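Local coordinates for hypothetical protein (PDB 2HIY) that is of unknown function, a conserved bacterial protein of the DUF1697 family built around two four-stranded antiparallel sheets, at residues A25-E30 against V69-I74; E37-Y42 against G46-T51. One frame throughout, in Å; residues are numbered along the deposited sequence.

Contact 1: residues A25-E30 against V69-I74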
loop_
_atom_site.group_PDB
_atom_site.type_symbol
_atom_site.label_atom_id
_atom_site.label_comp_id
_atom_site.label_asym_id
_atom_site.label_seq_id
_atom_site.Cartn_x
_atom_site.Cartn_y
_atom_site.Cartn_z
ATOM N N ALA D 25 20.764 -6.116 16.279
ATOM C CA ALA D 25 22.064 -6.594 16.715
ATOM C C ALA D 25 23.091 -5.461 16.819
ATOM O O ALA D 25 23.982 -5.493 17.689
ATOM C CB ALA D 25 22.572 -7.696 15.787
ATOM N N GLU D 26 23.028 -4.500 15.898
ATOM C CA GLU D 26 23.945 -3.358 15.942
ATOM C C GLU D 26 23.661 -2.494 17.158
ATOM O O GLU D 26 24.588 -2.111 17.882
ATOM C CB GLU D 26 23.855 -2.524 14.663
ATOM C CG GLU D 26 24.394 -3.271 13.460
ATOM C CD GLU D 26 24.203 -2.572 12.135
ATOM O OE1 GLU D 26 23.700 -1.430 12.084
ATOM O OE2 GLU D 26 24.554 -3.207 11.112
ATOM N N LEU D 27 22.394 -2.169 17.380
ATOM C CA LEU D 27 22.031 -1.377 18.543
ATOM C C LEU D 27 22.466 -2.076 19.852
ATOM O O LEU D 27 22.979 -1.412 20.764
ATOM C CB LEU D 27 20.516 -1.118 18.552
ATOM C CG LEU D 27 20.037 -0.201 19.681
ATOM C CD1 LEU D 27 20.707 1.170 19.614
ATOM C CD2 LEU D 27 18.527 -0.053 19.661
ATOM N N ARG D 28 22.222 -3.378 19.991
ATOM C CA ARG D 28 22.638 -4.087 21.195
ATOM C C ARG D 28 24.141 -3.951 21.409
ATOM O O ARG D 28 24.577 -3.687 22.531
ATOM C CB ARG D 28 22.198 -5.568 21.178
ATOM C CG ARG D 28 20.695 -5.732 21.105
ATOM C CD ARG D 28 20.297 -7.188 21.441
ATOM N NE ARG D 28 20.924 -8.144 20.532
ATOM C CZ ARG D 28 20.375 -8.635 19.420
ATOM N NH1 ARG D 28 19.154 -8.273 19.043
ATOM N NH2 ARG D 28 21.067 -9.481 18.680
ATOM N N GLN D 29 24.927 -4.111 20.348
ATOM C CA GLN D 29 26.389 -3.970 20.465
ATOM C C GLN D 29 26.773 -2.542 20.840
ATOM O O GLN D 29 27.646 -2.322 21.699
ATOM C CB GLN D 29 27.096 -4.403 19.160
ATOM C CG GLN D 29 28.603 -4.051 19.092
ATOM C CD GLN D 29 29.444 -4.959 19.948
ATOM O OE1 GLN D 29 29.838 -6.042 19.508
ATOM N NE2 GLN D 29 29.746 -4.526 21.179
ATOM N N GLU D 30 26.161 -1.570 20.173
ATOM C CA GLU D 30 26.464 -0.166 20.454
ATOM C C GLU D 30 26.115 0.241 21.893
ATOM O O GLU D 30 26.890 0.935 22.560
ATOM C CB GLU D 30 25.696 0.697 19.465
ATOM C CG GLU D 30 26.247 0.573 18.053
ATOM C CD GLU D 30 25.249 0.862 16.955
ATOM O OE1 GLU D 30 24.084 1.252 17.217
ATOM O OE2 GLU D 30 25.663 0.663 15.787
ATOM N N VAL D 69 23.672 11.306 17.988
ATOM C CA VAL D 69 24.809 11.041 17.105
ATOM C C VAL D 69 24.500 9.886 16.165
ATOM O O VAL D 69 24.780 9.965 14.964
ATOM C CB VAL D 69 26.079 10.705 17.904
ATOM C CG1 VAL D 69 27.220 10.275 16.953
ATOM C CG2 VAL D 69 26.491 11.892 18.737
ATOM N N HIS D 70 23.939 8.799 16.697
ATOM C CA HIS D 70 23.852 7.540 15.958
ATOM C C HIS D 70 22.533 7.286 15.238
ATOM O O HIS D 70 22.506 6.628 14.192
ATOM C CB HIS D 70 24.166 6.365 16.882
ATOM C CG HIS D 70 25.556 6.407 17.392
ATOM N ND1 HIS D 70 26.603 5.792 16.734
ATOM C CD2 HIS D 70 26.094 7.049 18.453
ATOM C CE1 HIS D 70 27.723 6.031 17.391
ATOM N NE2 HIS D 70 27.453 6.806 18.422
ATOM N N TYR D 71 21.437 7.774 15.822
ATOM C CA TYR D 71 20.086 7.576 15.260
ATOM C C TYR D 71 19.268 8.830 15.503
ATOM O O TYR D 71 18.366 8.817 16.328
ATOM C CB TYR D 71 19.381 6.382 15.940
ATOM C CG TYR D 71 20.160 5.106 15.779
ATOM C CD1 TYR D 71 20.138 4.401 14.573
ATOM C CD2 TYR D 71 20.948 4.597 16.832
ATOM C CE1 TYR D 71 20.896 3.227 14.397
ATOM C CE2 TYR D 71 21.730 3.439 16.657
ATOM C CZ TYR D 71 21.679 2.748 15.456
ATOM O OH TYR D 71 22.416 1.597 15.263
ATOM N N PRO D 72 19.565 9.913 14.773
ATOM C CA PRO D 72 18.996 11.224 15.085
ATOM C C PRO D 72 17.486 11.317 14.882
ATOM O O PRO D 72 16.890 12.280 15.369
ATOM C CB PRO D 72 19.760 12.196 14.158
ATOM C CG PRO D 72 20.605 11.388 13.318
ATOM C CD PRO D 72 20.550 9.958 13.672
ATOM N N PHE D 73 16.876 10.359 14.194
ATOM C CA PHE D 73 15.413 10.293 14.094
ATOM C C PHE D 73 14.755 9.755 15.364
ATOM O O PHE D 73 13.528 9.785 15.488
ATOM C CB PHE D 73 15.023 9.438 12.887
ATOM C CG PHE D 73 15.753 8.115 12.818
ATOM C CD1 PHE D 73 15.299 7.029 13.562
ATOM C CD2 PHE D 73 16.895 7.953 12.027
ATOM C CE1 PHE D 73 15.971 5.819 13.534
ATOM C CE2 PHE D 73 17.549 6.734 11.979
ATOM C CZ PHE D 73 17.077 5.659 12.733
ATOM N N ILE D 74 15.543 9.244 16.307
ATOM C CA ILE D 74 14.986 8.850 17.619
ATOM C C ILE D 74 15.043 10.094 18.504
ATOM O O ILE D 74 16.098 10.441 19.044
ATOM C CB ILE D 74 15.759 7.655 18.232
ATOM C CG1 ILE D 74 15.607 6.418 17.310
ATOM C CG2 ILE D 74 15.256 7.370 19.669
ATOM C CD1 ILE D 74 16.357 5.143 17.762
HETATM O O HOH W 1 21.569 -0.041 13.205
#
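Y71 reaches across from the end of helix 56-70 and sets its phenol against the side of helix 24-34, where E30 takes the hydroxyl in a short hydrogen bond, Y71 OH to E30 OE1 at 2.6 Å. The tyrosine, the first residue past helix 56-70, thus bridges the two helices of a ferredoxin-like alpha+beta unit, whose antiparallel sheet has the strand order 39-41, 47-52, 5-10, 78-81. The hydroxyl donates to the syn lone pair of OE1, and that oxygen lies at the edge of the ring, in its plane, with the carboxylate turned 39° from the ring. The two side chains come from opposite directions. L27 adds the apolar part: its CD1 lies obliquely to the ring, 3.9 Å from Y71 CE2. The leucine's CG is anti to the backbone N (chi1 -176°), and this together with chi2 of 59° brings CD1 to the ring although the CB itself does not point there. The hydroxyl is gripped a second time by a water that donates to Y71 OH at 2.8 Å and also to E26 OE1 at 2.8 Å, linking the exposed glutamate one turn earlier to the same phenol.

Further out, F66 of helix 56-70 touches L27, E30 and Y71 together, and its ring stacks with H70. Y71 is the first residue to leave helical geometry, and it opens a type I turn closed by I74 N to Y71 O at 2.9 Å. Y71 CB lies over one face of the F73 ring, 4.0 Å above its plane and offset toward the rim. On the helix 24-34 side, the backbone bond from E30 N to E26 O, 2.8 Å, joins the glutamate that takes the hydroxyl directly to the one that reaches it through water.

Contact 2: residues E37-Y42 against G46-T51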
loop_
_atom_site.group_PDB
_atom_site.type_symbol
_atom_site.label_atom_id
_atom_site.label_comp_id
_atom_site.label_asym_id
_atom_site.label_seq_id
_atom_site.Cartn_x
_atom_site.Cartn_y
_atom_site.Cartn_z
ATOM N N GLU D 37 24.452 -2.977 30.300
ATOM C CA GLU D 37 24.748 -4.396 30.449
ATOM C C GLU D 37 23.597 -5.306 30.112
ATOM O O GLU D 37 22.434 -4.926 30.226
ATOM C CB GLU D 37 25.207 -4.685 31.880
ATOM C CG GLU D 37 26.399 -3.864 32.291
ATOM C CD GLU D 37 26.829 -4.106 33.721
ATOM O OE1 GLU D 37 26.802 -5.270 34.158
ATOM O OE2 GLU D 37 27.190 -3.125 34.408
ATOM N N LYS D 38 23.932 -6.524 29.699
ATOM C CA LYS D 38 22.938 -7.564 29.437
ATOM C C LYS D 38 21.831 -7.040 28.518
ATOM O O LYS D 38 20.618 -7.170 28.804
ATOM C CB LYS D 38 22.376 -8.125 30.747
ATOM C CG LYS D 38 23.426 -8.871 31.599
ATOM C CD LYS D 38 22.735 -9.725 32.659
ATOM C CE LYS D 38 23.681 -10.702 33.356
ATOM N NZ LYS D 38 24.614 -10.015 34.296
ATOM N N VAL D 39 22.257 -6.441 27.412
ATOM C CA VAL D 39 21.333 -5.758 26.506
ATOM C C VAL D 39 20.580 -6.771 25.651
ATOM O O VAL D 39 21.187 -7.603 24.978
ATOM C CB VAL D 39 22.048 -4.720 25.619
ATOM C CG1 VAL D 39 21.022 -3.935 24.806
ATOM C CG2 VAL D 39 22.856 -3.753 26.476
ATOM N N GLU D 40 19.251 -6.661 25.657
ATOM C CA GLU D 40 18.375 -7.549 24.902
ATOM C C GLU D 40 17.348 -6.711 24.152
ATOM O O GLU D 40 17.102 -5.554 24.506
ATOM C CB GLU D 40 17.652 -8.511 25.846
ATOM C CG GLU D 40 18.610 -9.389 26.638
ATOM C CD GLU D 40 17.910 -10.353 27.577
ATOM O OE1 GLU D 40 16.687 -10.572 27.419
ATOM O OE2 GLU D 40 18.601 -10.910 28.461
ATOM N N SER D 41 16.783 -7.280 23.093
ATOM C CA SER D 41 15.727 -6.599 22.331
ATOM C C SER D 41 14.550 -7.538 22.106
ATOM O O SER D 41 14.713 -8.777 22.064
ATOM C CB SER D 41 16.261 -6.048 20.996
ATOM O OG SER D 41 16.799 -7.062 20.172
ATOM N N TYR D 42 13.369 -6.951 21.983
ATOM C CA TYR D 42 12.169 -7.702 21.663
ATOM C C TYR D 42 11.651 -7.153 20.354
ATOM O O TYR D 42 11.429 -5.934 20.232
ATOM C CB TYR D 42 11.120 -7.548 22.765
ATOM C CG TYR D 42 9.780 -8.158 22.393
ATOM C CD1 TYR D 42 9.656 -9.529 22.153
ATOM C CD2 TYR D 42 8.646 -7.358 22.239
ATOM C CE1 TYR D 42 8.406 -10.088 21.798
ATOM C CE2 TYR D 42 7.423 -7.895 21.877
ATOM C CZ TYR D 42 7.314 -9.255 21.654
ATOM O OH TYR D 42 6.089 -9.790 21.301
ATOM N N GLY D 46 11.487 -1.353 18.545
ATOM C CA GLY D 46 12.232 -0.510 19.467
ATOM C C GLY D 46 11.892 -0.791 20.919
ATOM O O GLY D 46 11.387 0.087 21.630
ATOM N N ASN D 47 12.224 -2.002 21.376
ATOM C CA ASN D 47 11.975 -2.443 22.743
ATOM C C ASN D 47 13.276 -3.049 23.206
ATOM O O ASN D 47 13.614 -4.182 22.797
ATOM C CB ASN D 47 10.865 -3.507 22.781
ATOM C CG ASN D 47 9.605 -3.033 22.118
ATOM O OD1 ASN D 47 8.948 -2.123 22.629
ATOM N ND2 ASN D 47 9.280 -3.592 20.960
ATOM N N ILE D 48 14.019 -2.284 23.998
ATOM C CA ILE D 48 15.351 -2.654 24.462
ATOM C C ILE D 48 15.336 -2.807 25.962
ATOM O O ILE D 48 14.653 -2.045 26.664
ATOM C CB ILE D 48 16.398 -1.552 24.064
ATOM C CG1 ILE D 48 16.627 -1.598 22.561
ATOM C CG2 ILE D 48 17.742 -1.744 24.796
ATOM C CD1 ILE D 48 17.651 -2.691 22.125
ATOM N N PHE D 49 16.085 -3.784 26.473
ATOM C CA PHE D 49 16.192 -4.009 27.886
ATOM C C PHE D 49 17.656 -4.078 28.252
ATOM O O PHE D 49 18.466 -4.649 27.502
ATOM C CB PHE D 49 15.459 -5.311 28.276
ATOM C CG PHE D 49 14.057 -5.330 27.782
ATOM C CD1 PHE D 49 13.014 -4.806 28.562
ATOM C CD2 PHE D 49 13.795 -5.704 26.471
ATOM C CE1 PHE D 49 11.708 -4.743 28.048
ATOM C CE2 PHE D 49 12.503 -5.636 25.938
ATOM C CZ PHE D 49 11.451 -5.135 26.744
ATOM N N PHE D 50 17.989 -3.480 29.381
ATOM C CA PHE D 50 19.383 -3.486 29.815
ATOM C C PHE D 50 19.446 -3.341 31.323
ATOM O O PHE D 50 18.454 -2.955 31.954
ATOM C CB PHE D 50 20.185 -2.374 29.116
ATOM C CG PHE D 50 19.788 -0.985 29.523
ATOM C CD1 PHE D 50 20.377 -0.348 30.626
ATOM C CD2 PHE D 50 18.846 -0.282 28.772
ATOM C CE1 PHE D 50 20.001 0.950 31.012
ATOM C CE2 PHE D 50 18.473 1.005 29.150
ATOM C CZ PHE D 50 19.061 1.636 30.260
ATOM N N THR D 51 20.619 -3.605 31.884
ATOM C CA THR D 51 20.828 -3.467 33.295
ATOM C C THR D 51 21.893 -2.411 33.517
ATOM O O THR D 51 22.865 -2.318 32.764
ATOM C CB THR D 51 21.250 -4.814 33.899
ATOM O OG1 THR D 51 20.216 -5.760 33.626
ATOM C CG2 THR D 51 21.462 -4.727 35.418
HETATM O O HOH W 2 12.865 -3.751 19.138
#
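V39 and I48 meet on the packed side of this strand pair, CG1 of the valine 3.9 Å from CG2 of the isoleucine, while the other valine methyl lies alongside F50 CB. S41 shares the face of I48, its CB against the isoleucine CD1, and here helix 24-34 closes over V39, S41 and I48. The pair is an antiparallel beta hairpin, and a beta bulge shifts its register by one between E37 and E40. E40 and F49 exchange two backbone hydrogen bonds of 2.8 Å, E40 N to F49 O and F49 N to E40 O; beyond the bulge E37 and T51 also exchange two, E37 N to T51 O being 3.0 Å. The face bearing E37, E40, F49 and T51 is more mixed: F49 is buried, its ring edge toward Y42 CB and M180 of helix 171-182 against it, whereas E40 is partly exposed. K38, at the bulge, is exposed, and its side chain ends leading away from the other strand. At the turn end N47 ND2 donates to Y42 O at 3.3 Å, from above the carbonyl plane (36° out), and also bonds S45 OG. A water donates to Y42 O and accepts from N47 N, its oxygen 2.9 Å from that nitrogen.

Overall arrangement
The two contacts lie on the same side of the chain's centre, their own centres about 12 Å apart, and both touch helix 24-34, which supplies one side of contact 1 and packs on the hairpin of contact 2. E26, L27 and E30 approach Y71 in contact 1, while L27 also reaches the hairpin: L27 CD2 is 3.7 Å from I48 CD1, its other methyl having gone to the tyrosine. R28 is the polar link, its NH1 probably hydrogen-bonded to S41 OG at 2.9 Å and salt-bridged to E61 of the second subunit. Helix 24-34 is followed in the chain by strand 39-41, and strand 47-52 by helix 56-70, so the hairpin falls in sequence between the halves of contact 1.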